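Local coordinates for extracellular ligand-binding receptor (Desulfohalobium retbaense DSM 5692, PDB 5ERE), which binds 2-oxo-4-methylpentanoic acid (ketoleucine) in a leucine-binding-protein-type domain and probably acts as an extracellular sensor, with a calcium ion also bound, at residues V19-A24 with V257-L262; A53-V58 with A83-F88; V67-S72 with S76-L81; I106-G111 with V296-D301. All coordinates share one frame; numbering follows the deposited sequence.

All four contacts lie in the periplasmic binding protein part of the chain, around the parallel sheet that includes strands 64-70, 88-92 and 106-107. Contact 3 holds the ketoleucine carboxylate through Ser72. Contact 1 packs on the opposite face of strand 64-70, centre about 17 Å from that of contact 3, with Gln21 NE2 3.3 Å from Cys70 SG. Contact 2 is the closest neighbour of contact 3, centres about 9 Å apart, and Phe88 O is 2.8 Å from Val67 N, a probable hydrogen bond. Contact 4 takes the edge strand; there Thr109 OG1 sits 2.6 Å from Glu258 OE2 of contact 1, probably hydrogen-bonded.

Contact 1. Residues V19-A24 with V257-L262; sequences VEQQRA and VEAYDL
Helices 15-32 and 254-271 meet in a buried contact through alanines, with Ala24 set against Ala259 beside one face of the parallel sheet. The axes of the two short segments approach to 8.2 Å and cross at -34°, running roughly in the same direction. Small residues make this closeness possible: Ala24 CB lies 4.3 Å from Ala259 CB, and Ala259 CB rests 4.1 Å from the backbone oxygen Gln21 O. At the next residue, the Tyr260 ring turns its edge to Ala24 O, which lies near the ring plane. The ring itself meets Phe240, and its hydroxyl is hydrogen-bonded to Glu31.

The setting is the first lobe of a type I periplasmic binding protein. Helix 254-271 returns to this lobe late in the sequence and lies beside helix 15-32, so residues more than 230 positions apart share one layer over the sheet. Gln21 and Glu258 both reach Ile92 of strand 88-92, and Leu262 also lies on Val68 and Val90.

Between the two segments a water makes a polar bridge. It accepts a hydrogen bond from Gln21 NE2 at 2.8 Å and donates one to Glu258 OE1 at 2.7 Å. Glu258 arrives there fully stretched as far as CD, chi1 -179° and chi2 -174°, which carries its carboxylate out to the water and to the backbone N of Gly93, a ketoleucine-pocket residue at the end of strand 88-92 that is also bonded to OE1. Glu20, on another side of its helix, forms a salt bridge with Arg214 and is bonded to the backbone N of Gly253, just ahead of helix 254-271, and of Gly256 in its first turn.

Contact 2. Residues A53-V58 with A83-F88; sequences AFQDLV and AEKDIF
Lys85 starts with CG opposite its carbonyl carbon and runs straight out to CE, bending only at chi4 (-71°), and this lays its aliphatic chain against Phe54, Gln55 and Val58. The contact spans two neighbouring beta-alpha-beta units of the sheet: helix 47-60 supplies the three partners, and Lys85 stands at the C-terminal end of helix 72-84. That helix closes in a Schellman motif, with Asp86 at positive phi (51°) and Asp86 N bonded back to Ala83 O at 3.0 Å, before the chain turns into strand 88-92.

Lys85 CD is the hub of the packing. Phe54 CE2 lies 4.1 Å from it, the ring and the lysine chain sliding past each other in opposite directions. Val58 straddles the same carbon with both methyls, CG1 at 4.1 Å and CG2 at 4.2 Å from Lys85 CD. Within its own helix Val58 CG2 also sits over one face of the Phe54 ring, near the rim, while the ring reaches on to Ile78 and Leu81. Gln55 folds back at chi2 (-68°) and meets the lysine at about a right angle, placing Gln55 OE1 3.4 Å from Lys85 CE and 4.0 Å from Lys85 NZ.

Contact 3. Residues V67-S72 with S76-L81; sequences VVSCSS and SAIHPL. With COI (2-oxo-4-methylpentanoic acid), chain B.
Hydrogen bonds dominate where Ser72 meets Ser76, one helical turn apart at the start of helix 72-84. Ser76 N donates to Ser72 O at 2.9 Å, the regular helical bond, and Ser76 OG adds a second at 3.1 Å to the same Ser72 O. The two donors come in from opposite faces of the carbonyl plane. With OG beside its own backbone N (chi1 -79°), the Ser76 side chain folds back along the helix toward that oxygen; the hydroxyl is also bonded to Lys98 N, and Asn137 ND2 is a further partner of Ser72 O. Just ahead of the helix, Ser71 is the N-cap: its OG is bonded to Ala74 N, and it donates to a lone pair of Cys70 O, in the carbonyl plane, at 2.7 Å.

Apolar packing is slight. Ile78 CD1 lies 3.8 Å from Ser69 CB, where the helix lies on strand 64-70 in this beta-alpha-beta unit, while Ser69 OG is bonded to Ser75 OG and His89 NE2.

The ligand is held at the N-terminal end of the helix. Ser72 N donates to O1 of the ketoleucine at 2.9 Å, with an N-H...O angle of 152°. Ser72 OG also points at O1, but the modelled separation is too short for the bond to be taken at face value; the hydroxyl is bonded to Ala96 N as well. Ala95 N and Arg210 NH2 hold the ligand too, and Cys70 SG stands 4.1 Å from its methyl carbon C5. A carboxylate held at the N-terminus of a helix, with an arginine also bonded to the ligand, suggests that the helix dipole and a positive charge together stabilise its negative charge.

Contact 4. Residues I106-G111 with V296-D301; sequences IRLTVG and VTFAND. With EDO (1,2-ethanediol), chain G.
One aromatic ring, that of Phe298, touches three consecutive residues, Ile106, Arg107 and Leu108, and meets the middle one through its backbone oxygen. It brings strand 296-298 of the mixed sheet up to 106-107, the edge strand of the parallel sheet in the periplasmic binding protein fold. Arg107 is backbone-bonded to Gly302 and Ala304, and the Phe298 ring reaches across beside Ala304.

With CG opposite the carbonyl carbon (chi1 -68°), Phe298 carries CE2 and CZ to the 106-108 backbone and side chains. Ile106 CG2 packs 3.6 Å from Phe298 CE2, the two side chains crossing at about a right angle. The same ring carbon, Phe298 CE2, stands 3.6 Å from Arg107 O. Leu108 CG comes to the ring edge, near its plane, 4.2 Å from Phe298 CZ. Tyr284 meets the ring edge-to-face, and Asn287 of the calcium site lies close by.

The side chain of Arg107 leads off in another direction, toward Asp303, whose carboxylate forms a salt bridge with its NE. Ser94 O takes a hydrogen bond from NH1. A 1,2-ethanediol, probably from the crystallisation liquor, places its O2 at the guanidinium edge, 2.8 Å from Arg107 NH1 and, more weakly, 3.2 Å from Arg107 NH2.

Contact 1. Residues V19-A24 with V257-L262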
loop_
_atom_site.group_PDB
_atom_site.type_symbol
_atom_site.label_atom_id
_atom_site.label_comp_id
_atom_site.label_asym_id
_atom_site.label_seq_id
_atom_site.Cartn_x
_atom_site.Cartn_y
_atom_site.Cartn_z
ATOM N N VAL A 19 9.615 -18.092 -20.728
ATOM C CA VAL A 19 8.823 -18.602 -21.836
ATOM C C VAL A 19 7.447 -17.944 -21.871
ATOM O O VAL A 19 6.917 -17.694 -22.947
ATOM C CB VAL A 19 8.654 -20.155 -21.777
ATOM C CG1 VAL A 19 7.616 -20.651 -22.764
ATOM C CG2 VAL A 19 9.992 -20.862 -22.049
ATOM N N GLU A 20 6.882 -17.674 -20.702
ATOM C CA GLU A 20 5.634 -16.962 -20.587
ATOM C C GLU A 20 5.738 -15.568 -21.227
ATOM O O GLU A 20 4.886 -15.145 -22.017
ATOM C CB GLU A 20 5.244 -16.849 -19.115
ATOM C CG GLU A 20 3.919 -16.110 -18.914
ATOM C CD GLU A 20 3.388 -16.205 -17.508
ATOM O OE1 GLU A 20 2.938 -17.303 -17.095
ATOM O OE2 GLU A 20 3.414 -15.175 -16.819
ATOM N N GLN A 21 6.805 -14.863 -20.894
ATOM C CA GLN A 21 7.022 -13.520 -21.402
ATOM C C GLN A 21 7.198 -13.549 -22.922
ATOM O O GLN A 21 6.659 -12.689 -23.614
ATOM C CB GLN A 21 8.220 -12.875 -20.723
ATOM C CG GLN A 21 8.001 -12.605 -19.261
ATOM C CD GLN A 21 9.299 -12.227 -18.525
ATOM O OE1 GLN A 21 10.330 -12.871 -18.697
ATOM N NE2 GLN A 21 9.248 -11.173 -17.747
ATOM N N GLN A 22 7.951 -14.523 -23.425
ATOM C CA GLN A 22 8.161 -14.707 -24.853
ATOM C C GLN A 22 6.859 -14.954 -25.573
ATOM O O GLN A 22 6.596 -14.331 -26.598
ATOM C CB GLN A 22 9.102 -15.868 -25.099
ATOM C CG GLN A 22 9.305 -16.306 -26.549
ATOM C CD GLN A 22 9.787 -17.747 -26.612
ATOM O OE1 GLN A 22 10.979 -18.003 -26.657
ATOM N NE2 GLN A 22 8.843 -18.707 -26.577
ATOM N N ARG A 23 6.072 -15.889 -25.056
ATOM C CA ARG A 23 4.731 -16.132 -25.561
ATOM C C ARG A 23 3.854 -14.891 -25.615
ATOM O O ARG A 23 3.170 -14.626 -26.639
ATOM C CB ARG A 23 4.077 -17.188 -24.672
ATOM C CG ARG A 23 4.653 -18.537 -24.915
ATOM C CD ARG A 23 4.082 -19.567 -23.931
ATOM N NE ARG A 23 4.520 -20.906 -24.274
ATOM C CZ ARG A 23 4.268 -21.981 -23.530
ATOM N NH1 ARG A 23 3.606 -21.870 -22.395
ATOM N NH2 ARG A 23 4.685 -23.164 -23.922
ATOM N N ALA A 24 3.857 -14.106 -24.529
ATOM C CA ALA A 24 2.961 -12.971 -24.481
ATOM C C ALA A 24 3.384 -11.883 -25.493
ATOM O O ALA A 24 2.543 -11.250 -26.120
ATOM C CB ALA A 24 2.892 -12.433 -23.129
ATOM N N VAL A 257 1.129 -11.004 -18.545
ATOM C CA VAL A 257 0.212 -9.862 -18.553
ATOM C C VAL A 257 1.006 -8.564 -18.687
ATOM O O VAL A 257 0.679 -7.683 -19.503
ATOM C CB VAL A 257 -0.651 -9.826 -17.259
ATOM C CG1 VAL A 257 -1.436 -8.492 -17.126
ATOM C CG2 VAL A 257 -1.573 -11.016 -17.200
ATOM N N GLU A 258 2.051 -8.454 -17.886
ATOM C CA GLU A 258 2.933 -7.312 -17.925
ATOM C C GLU A 258 3.614 -7.132 -19.279
ATOM O O GLU A 258 3.788 -6.010 -19.761
ATOM C CB GLU A 258 4.034 -7.443 -16.840
ATOM C CG GLU A 258 4.995 -6.264 -16.809
ATOM C CD GLU A 258 6.172 -6.468 -15.816
ATOM O OE1 GLU A 258 6.822 -7.552 -15.866
ATOM O OE2 GLU A 258 6.431 -5.535 -15.016
ATOM N N ALA A 259 4.088 -8.234 -19.832
ATOM C CA ALA A 259 4.825 -8.192 -21.064
ATOM C C ALA A 259 3.861 -7.823 -22.219
ATOM O O ALA A 259 4.245 -7.082 -23.113
ATOM C CB ALA A 259 5.505 -9.494 -21.328
ATOM N N TYR A 260 2.613 -8.282 -22.151
ATOM C CA TYR A 260 1.614 -7.905 -23.123
ATOM C C TYR A 260 1.361 -6.384 -23.097
ATOM O O TYR A 260 1.267 -5.752 -24.158
ATOM C CB TYR A 260 0.280 -8.667 -22.887
ATOM C CG TYR A 260 -0.816 -8.252 -23.824
ATOM C CD1 TYR A 260 -0.935 -8.841 -25.076
ATOM C CD2 TYR A 260 -1.738 -7.261 -23.468
ATOM C CE1 TYR A 260 -1.953 -8.450 -25.976
ATOM C CE2 TYR A 260 -2.754 -6.865 -24.358
ATOM C CZ TYR A 260 -2.853 -7.468 -25.598
ATOM O OH TYR A 260 -3.861 -7.101 -26.469
ATOM N N ASP A 261 1.220 -5.784 -21.913
ATOM C CA ASP A 261 1.013 -4.328 -21.863
ATOM C C ASP A 261 2.234 -3.533 -22.321
ATOM O O ASP A 261 2.093 -2.439 -22.914
ATOM C CB ASP A 261 0.617 -3.845 -20.475
ATOM C CG ASP A 261 -0.836 -4.114 -20.145
ATOM O OD1 ASP A 261 -1.546 -4.706 -20.988
ATOM O OD2 ASP A 261 -1.261 -3.733 -19.027
ATOM N N LEU A 262 3.420 -4.053 -22.079
ATOM C CA LEU A 262 4.604 -3.427 -22.633
ATOM C C LEU A 262 4.550 -3.392 -24.153
ATOM O O LEU A 262 4.849 -2.362 -24.750
ATOM C CB LEU A 262 5.862 -4.158 -22.218
ATOM C CG LEU A 262 7.072 -3.751 -23.076
ATOM C CD1 LEU A 262 7.346 -2.291 -22.854
ATOM C CD2 LEU A 262 8.239 -4.552 -22.670
HETATM O O HOH W 1 6.999 -9.581 -17.602
#

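Contact 2. Residues A53-V58 with A83-F88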
loop_
_atom_site.group_PDB
_atom_site.type_symbol
_atom_site.label_atom_id
_atom_site.label_comp_id
_atom_site.label_asym_id
_atom_site.label_seq_id
_atom_site.Cartn_x
_atom_site.Cartn_y
_atom_site.Cartn_z
ATOM N N ALA A 53 24.601 -10.549 -22.843
ATOM C CA ALA A 53 23.489 -10.497 -23.817
ATOM C C ALA A 53 23.247 -9.072 -24.317
ATOM O O ALA A 53 23.099 -8.839 -25.517
ATOM C CB ALA A 53 22.195 -11.072 -23.212
ATOM N N PHE A 54 23.216 -8.109 -23.399
ATOM C CA PHE A 54 23.052 -6.715 -23.791
ATOM C C PHE A 54 24.163 -6.239 -24.745
ATOM O O PHE A 54 23.872 -5.721 -25.831
ATOM C CB PHE A 54 23.012 -5.809 -22.557
ATOM C CG PHE A 54 22.992 -4.341 -22.888
ATOM C CD1 PHE A 54 21.833 -3.738 -23.355
ATOM C CD2 PHE A 54 24.138 -3.565 -22.745
ATOM C CE1 PHE A 54 21.828 -2.386 -23.667
ATOM C CE2 PHE A 54 24.136 -2.221 -23.050
ATOM C CZ PHE A 54 22.985 -1.625 -23.511
ATOM N N GLN A 55 25.424 -6.410 -24.342
ATOM C CA GLN A 55 26.557 -5.952 -25.152
ATOM C C GLN A 55 26.537 -6.605 -26.543
ATOM O O GLN A 55 26.783 -5.940 -27.558
ATOM C CB GLN A 55 27.887 -6.246 -24.441
ATOM C CG GLN A 55 28.123 -5.471 -23.125
ATOM C CD GLN A 55 28.328 -3.971 -23.334
ATOM O OE1 GLN A 55 28.348 -3.489 -24.471
ATOM N NE2 GLN A 55 28.489 -3.225 -22.231
ATOM N N ASP A 56 26.231 -7.899 -26.582
ATOM C CA ASP A 56 26.136 -8.640 -27.836
ATOM C C ASP A 56 25.004 -8.088 -28.682
ATOM O O ASP A 56 25.132 -7.882 -29.896
ATOM C CB ASP A 56 25.912 -10.138 -27.566
ATOM C CG ASP A 56 27.159 -10.839 -27.016
ATOM O OD1 ASP A 56 28.278 -10.311 -27.194
ATOM O OD2 ASP A 56 27.026 -11.930 -26.413
ATOM N N LEU A 57 23.884 -7.840 -28.025
ATOM C CA LEU A 57 22.740 -7.257 -28.688
ATOM C C LEU A 57 23.081 -5.896 -29.319
ATOM O O LEU A 57 22.669 -5.614 -30.436
ATOM C CB LEU A 57 21.601 -7.138 -27.682
ATOM C CG LEU A 57 20.322 -6.453 -28.115
ATOM C CD1 LEU A 57 19.653 -7.225 -29.242
ATOM C CD2 LEU A 57 19.430 -6.341 -26.880
ATOM N N VAL A 58 23.830 -5.054 -28.610
ATOM C CA VAL A 58 24.233 -3.762 -29.154
ATOM C C VAL A 58 25.190 -3.945 -30.339
ATOM O O VAL A 58 25.121 -3.206 -31.319
ATOM C CB VAL A 58 24.913 -2.875 -28.070
ATOM C CG1 VAL A 58 25.562 -1.638 -28.682
ATOM C CG2 VAL A 58 23.914 -2.463 -27.010
ATOM N N ALA A 83 21.931 3.584 -20.525
ATOM C CA ALA A 83 21.956 5.035 -20.391
ATOM C C ALA A 83 23.173 5.612 -21.112
ATOM O O ALA A 83 23.024 6.508 -21.925
ATOM C CB ALA A 83 21.960 5.438 -18.934
ATOM N N GLU A 84 24.355 5.067 -20.823
ATOM C CA GLU A 84 25.620 5.502 -21.429
ATOM C C GLU A 84 25.614 5.377 -22.954
ATOM O O GLU A 84 26.176 6.222 -23.645
ATOM C CB GLU A 84 26.789 4.692 -20.827
ATOM C CG GLU A 84 28.057 4.546 -21.680
ATOM C CD GLU A 84 28.807 5.852 -21.890
ATOM O OE1 GLU A 84 28.359 6.901 -21.379
ATOM O OE2 GLU A 84 29.858 5.828 -22.565
ATOM N N LYS A 85 24.990 4.328 -23.480
ATOM C CA LYS A 85 24.943 4.134 -24.929
ATOM C C LYS A 85 23.729 4.805 -25.554
ATOM O O LYS A 85 23.500 4.693 -26.758
ATOM C CB LYS A 85 24.947 2.644 -25.264
ATOM C CG LYS A 85 26.179 1.919 -24.754
ATOM C CD LYS A 85 26.281 0.503 -25.301
ATOM C CE LYS A 85 27.564 -0.181 -24.820
ATOM N NZ LYS A 85 28.779 0.395 -25.460
ATOM N N ASP A 86 22.962 5.494 -24.717
ATOM C CA ASP A 86 21.728 6.167 -25.115
ATOM C C ASP A 86 20.767 5.256 -25.889
ATOM O O ASP A 86 20.342 5.560 -27.010
ATOM C CB ASP A 86 22.065 7.417 -25.930
ATOM C CG ASP A 86 21.049 8.531 -25.728
ATOM O OD1 ASP A 86 20.506 8.666 -24.596
ATOM O OD2 ASP A 86 20.793 9.269 -26.706
ATOM N N ILE A 87 20.441 4.131 -25.258
ATOM C CA ILE A 87 19.443 3.189 -25.746
ATOM C C ILE A 87 18.260 3.146 -24.788
ATOM O O ILE A 87 18.434 2.990 -23.575
ATOM C CB ILE A 87 19.999 1.762 -25.871
ATOM C CG1 ILE A 87 21.309 1.742 -26.657
ATOM C CG2 ILE A 87 18.959 0.850 -26.518
ATOM C CD1 ILE A 87 21.162 2.111 -28.121
ATOM N N PHE A 88 17.055 3.268 -25.326
ATOM C CA PHE A 88 15.894 3.249 -24.489
ATOM C C PHE A 88 15.762 1.852 -23.806
ATOM O O PHE A 88 16.044 0.795 -24.400
ATOM C CB PHE A 88 14.640 3.597 -25.286
ATOM C CG PHE A 88 13.390 3.554 -24.472
ATOM C CD1 PHE A 88 13.201 4.438 -23.425
ATOM C CD2 PHE A 88 12.419 2.606 -24.728
ATOM C CE1 PHE A 88 12.053 4.379 -22.650
ATOM C CE2 PHE A 88 11.265 2.537 -23.955
ATOM C CZ PHE A 88 11.084 3.430 -22.927
#

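Contact 3. Residues V67-S72 with S76-L81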
loop_
_atom_site.group_PDB
_atom_site.type_symbol
_atom_site.label_atom_id
_atom_site.label_comp_id
_atom_site.label_asym_id
_atom_site.label_seq_id
_atom_site.Cartn_x
_atom_site.Cartn_y
_atom_site.Cartn_z
ATOM N N VAL A 67 15.732 -1.756 -25.588
ATOM C CA VAL A 67 16.108 -3.012 -24.932
ATOM C C VAL A 67 15.195 -3.213 -23.765
ATOM O O VAL A 67 15.056 -2.335 -22.932
ATOM C CB VAL A 67 17.575 -3.002 -24.442
ATOM C CG1 VAL A 67 17.924 -4.339 -23.736
ATOM C CG2 VAL A 67 18.462 -2.833 -25.591
ATOM N N VAL A 68 14.556 -4.378 -23.730
ATOM C CA VAL A 68 13.732 -4.787 -22.625
ATOM C C VAL A 68 14.492 -5.886 -21.873
ATOM O O VAL A 68 15.039 -6.789 -22.502
ATOM C CB VAL A 68 12.369 -5.302 -23.129
ATOM C CG1 VAL A 68 11.472 -5.653 -21.986
ATOM C CG2 VAL A 68 11.717 -4.181 -24.005
ATOM N N SER A 69 14.549 -5.789 -20.558
ATOM C CA SER A 69 15.150 -6.850 -19.759
ATOM C C SER A 69 14.220 -7.325 -18.681
ATOM O O SER A 69 13.602 -6.523 -18.004
ATOM C CB SER A 69 16.460 -6.364 -19.138
ATOM O OG SER A 69 16.222 -5.286 -18.260
ATOM N N CYS A 70 14.145 -8.645 -18.523
ATOM C CA CYS A 70 13.463 -9.254 -17.401
ATOM C C CYS A 70 14.462 -9.502 -16.254
ATOM O O CYS A 70 15.579 -9.890 -16.523
ATOM C CB CYS A 70 12.816 -10.574 -17.810
ATOM S SG CYS A 70 12.232 -11.461 -16.333
ATOM N N SER A 71 13.999 -9.264 -15.023
ATOM C CA SER A 71 14.612 -9.617 -13.716
ATOM C C SER A 71 15.279 -8.389 -13.109
ATOM O O SER A 71 15.839 -7.555 -13.814
ATOM C CB SER A 71 15.618 -10.778 -13.796
ATOM O OG SER A 71 16.877 -10.340 -14.244
ATOM N N SER A 72 15.136 -8.247 -11.797
ATOM C CA SER A 72 15.731 -7.127 -11.063
ATOM C C SER A 72 17.244 -7.051 -11.253
ATOM O O SER A 72 17.795 -5.958 -11.347
ATOM C CB SER A 72 15.394 -7.238 -9.579
ATOM O OG SER A 72 13.983 -7.245 -9.418
ATOM N N SER A 76 18.997 -4.040 -13.237
ATOM C CA SER A 76 19.841 -3.119 -12.493
ATOM C C SER A 76 21.211 -2.964 -13.180
ATOM O O SER A 76 21.753 -1.871 -13.229
ATOM C CB SER A 76 19.985 -3.590 -11.043
ATOM O OG SER A 76 18.824 -3.244 -10.301
ATOM N N ALA A 77 21.722 -4.044 -13.762
ATOM C CA ALA A 77 23.015 -4.027 -14.454
ATOM C C ALA A 77 22.925 -3.352 -15.824
ATOM O O ALA A 77 23.867 -2.695 -16.263
ATOM C CB ALA A 77 23.539 -5.435 -14.613
ATOM N N ILE A 78 21.811 -3.536 -16.526
ATOM C CA ILE A 78 21.690 -2.969 -17.869
ATOM C C ILE A 78 21.391 -1.459 -17.798
ATOM O O ILE A 78 21.838 -0.697 -18.654
ATOM C CB ILE A 78 20.620 -3.735 -18.688
ATOM C CG1 ILE A 78 21.207 -5.105 -19.064
ATOM C CG2 ILE A 78 20.207 -2.952 -19.928
ATOM C CD1 ILE A 78 20.229 -6.165 -19.590
ATOM N N HIS A 79 20.664 -1.039 -16.764
ATOM C CA HIS A 79 20.229 0.353 -16.598
ATOM C C HIS A 79 21.332 1.420 -16.887
ATOM O O HIS A 79 21.140 2.297 -17.739
ATOM C CB HIS A 79 19.656 0.514 -15.186
ATOM C CG HIS A 79 19.539 1.932 -14.719
ATOM N ND1 HIS A 79 18.545 2.778 -15.149
ATOM C CD2 HIS A 79 20.269 2.639 -13.820
ATOM C CE1 HIS A 79 18.671 3.948 -14.553
ATOM N NE2 HIS A 79 19.713 3.891 -13.745
ATOM N N PRO A 80 22.488 1.348 -16.202
ATOM C CA PRO A 80 23.531 2.357 -16.482
ATOM C C PRO A 80 24.209 2.203 -17.840
ATOM O O PRO A 80 24.687 3.183 -18.398
ATOM C CB PRO A 80 24.547 2.135 -15.363
ATOM C CG PRO A 80 24.325 0.720 -14.929
ATOM C CD PRO A 80 22.846 0.492 -15.062
ATOM N N LEU A 81 24.254 0.980 -18.351
ATOM C CA LEU A 81 24.856 0.697 -19.644
ATOM C C LEU A 81 23.995 1.226 -20.782
ATOM O O LEU A 81 24.503 1.867 -21.692
ATOM C CB LEU A 81 25.080 -0.812 -19.805
ATOM C CG LEU A 81 25.950 -1.421 -18.705
ATOM C CD1 LEU A 81 26.155 -2.938 -18.888
ATOM C CD2 LEU A 81 27.281 -0.737 -18.684
HETATM C C1 COI B . 11.909 -9.574 -10.051
HETATM O O1 COI B . 13.159 -9.434 -10.119
HETATM O O2 COI B . 11.162 -8.691 -9.561
HETATM C C2 COI B . 11.307 -10.807 -10.633
HETATM O O3 COI B . 10.107 -10.996 -10.558
HETATM C C3 COI B . 12.268 -11.741 -11.329
HETATM C C4 COI B . 11.579 -13.005 -11.701
HETATM C C5 COI B . 12.340 -13.607 -12.862
HETATM C C6 COI B . 11.612 -13.862 -10.443
#

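Contact 4. Residues I106-G111 with V296-D301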
loop_
_atom_site.group_PDB
_atom_site.type_symbol
_atom_site.label_atom_id
_atom_site.label_comp_id
_atom_site.label_asym_id
_atom_site.label_seq_id
_atom_site.Cartn_x
_atom_site.Cartn_y
_atom_site.Cartn_z
ATOM N N ILE A 106 12.346 2.829 -18.149
ATOM C CA ILE A 106 10.984 2.802 -17.722
ATOM C C ILE A 106 10.779 1.438 -17.076
ATOM O O ILE A 106 11.285 0.456 -17.571
ATOM C CB ILE A 106 10.021 2.992 -18.909
ATOM C CG1 ILE A 106 10.072 4.445 -19.407
ATOM C CG2 ILE A 106 8.578 2.565 -18.549
ATOM C CD1 ILE A 106 9.417 5.467 -18.479
ATOM N N ARG A 107 10.031 1.401 -15.990
ATOM C CA ARG A 107 9.778 0.144 -15.293
ATOM C C ARG A 107 8.286 -0.153 -15.125
ATOM O O ARG A 107 7.544 0.640 -14.547
ATOM C CB ARG A 107 10.435 0.160 -13.928
ATOM C CG ARG A 107 9.974 -1.030 -13.115
ATOM C CD ARG A 107 10.809 -1.240 -11.891
ATOM N NE ARG A 107 10.720 -0.159 -10.918
ATOM C CZ ARG A 107 11.002 -0.299 -9.628
ATOM N NH1 ARG A 107 11.357 -1.500 -9.145
ATOM N NH2 ARG A 107 10.903 0.753 -8.813
ATOM N N LEU A 108 7.868 -1.322 -15.589
ATOM C CA LEU A 108 6.479 -1.729 -15.490
ATOM C C LEU A 108 6.155 -2.486 -14.198
ATOM O O LEU A 108 4.992 -2.697 -13.900
ATOM C CB LEU A 108 6.103 -2.613 -16.682
ATOM C CG LEU A 108 5.533 -1.868 -17.889
ATOM C CD1 LEU A 108 6.634 -1.256 -18.615
ATOM C CD2 LEU A 108 4.773 -2.849 -18.823
ATOM N N THR A 109 7.175 -2.849 -13.428
ATOM C CA THR A 109 6.974 -3.652 -12.199
ATOM C C THR A 109 6.918 -2.746 -10.979
ATOM O O THR A 109 7.805 -1.913 -10.777
ATOM C CB THR A 109 8.115 -4.675 -12.027
ATOM O OG1 THR A 109 8.360 -5.348 -13.270
ATOM C CG2 THR A 109 7.862 -5.672 -10.887
ATOM N N VAL A 110 5.885 -2.907 -10.167
ATOM C CA VAL A 110 5.800 -2.221 -8.892
ATOM C C VAL A 110 6.964 -2.653 -7.998
ATOM O O VAL A 110 7.300 -3.834 -7.913
ATOM C CB VAL A 110 4.452 -2.474 -8.190
ATOM C CG1 VAL A 110 4.482 -2.011 -6.731
ATOM C CG2 VAL A 110 3.322 -1.735 -8.915
ATOM N N GLY A 111 7.558 -1.671 -7.331
ATOM C CA GLY A 111 8.739 -1.900 -6.521
ATOM C C GLY A 111 8.592 -2.672 -5.209
ATOM O O GLY A 111 7.514 -2.751 -4.624
ATOM N N VAL A 296 -2.693 1.510 -15.068
ATOM C CA VAL A 296 -1.285 1.675 -14.736
ATOM C C VAL A 296 -0.914 3.146 -14.852
ATOM O O VAL A 296 -1.174 3.753 -15.878
ATOM C CB VAL A 296 -0.352 0.842 -15.675
ATOM C CG1 VAL A 296 1.165 1.170 -15.341
ATOM C CG2 VAL A 296 -0.658 -0.671 -15.575
ATOM N N THR A 297 -0.298 3.706 -13.810
ATOM C CA THR A 297 0.099 5.126 -13.794
ATOM C C THR A 297 1.597 5.214 -13.650
ATOM O O THR A 297 2.155 4.600 -12.739
ATOM C CB THR A 297 -0.564 5.871 -12.647
ATOM O OG1 THR A 297 -1.983 5.784 -12.799
ATOM C CG2 THR A 297 -0.141 7.329 -12.615
ATOM N N PHE A 298 2.278 5.983 -14.496
ATOM C CA PHE A 298 3.730 6.106 -14.331
ATOM C C PHE A 298 4.099 7.449 -13.684
ATOM O O PHE A 298 3.636 8.517 -14.105
ATOM C CB PHE A 298 4.444 5.963 -15.661
ATOM C CG PHE A 298 4.383 4.601 -16.268
ATOM C CD1 PHE A 298 3.262 4.216 -16.980
ATOM C CD2 PHE A 298 5.449 3.722 -16.187
ATOM C CE1 PHE A 298 3.179 2.991 -17.590
ATOM C CE2 PHE A 298 5.380 2.474 -16.804
ATOM C CZ PHE A 298 4.221 2.115 -17.526
ATOM N N ALA A 299 4.959 7.390 -12.673
ATOM C CA ALA A 299 5.491 8.588 -12.019
ATOM C C ALA A 299 6.424 9.298 -12.975
ATOM O O ALA A 299 6.826 8.707 -13.983
ATOM C CB ALA A 299 6.265 8.213 -10.700
ATOM N N ASN A 300 6.800 10.536 -12.645
ATOM C CA ASN A 300 7.826 11.258 -13.401
ATOM C C ASN A 300 9.163 10.513 -13.504
ATOM O O ASN A 300 9.861 10.681 -14.488
ATOM C CB ASN A 300 8.084 12.652 -12.784
ATOM C CG ASN A 300 6.908 13.613 -12.968
ATOM O OD1 ASN A 300 5.964 13.337 -13.721
ATOM N ND2 ASN A 300 6.974 14.764 -12.289
ATOM N N ASP A 301 9.537 9.697 -12.512
ATOM C CA ASP A 301 10.830 9.010 -12.573
ATOM C C ASP A 301 10.727 7.726 -13.400
ATOM O O ASP A 301 11.694 6.963 -13.515
ATOM C CB ASP A 301 11.382 8.731 -11.144
ATOM C CG ASP A 301 10.532 7.743 -10.330
ATOM O OD1 ASP A 301 9.473 7.280 -10.804
ATOM O OD2 ASP A 301 10.927 7.427 -9.185
HETATM C C1 EDO G . 12.122 -0.030 -4.897
HETATM O O1 EDO G . 11.654 -0.782 -3.770
HETATM C C2 EDO G . 13.193 -0.868 -5.567
HETATM O O2 EDO G . 13.012 -0.852 -6.986
#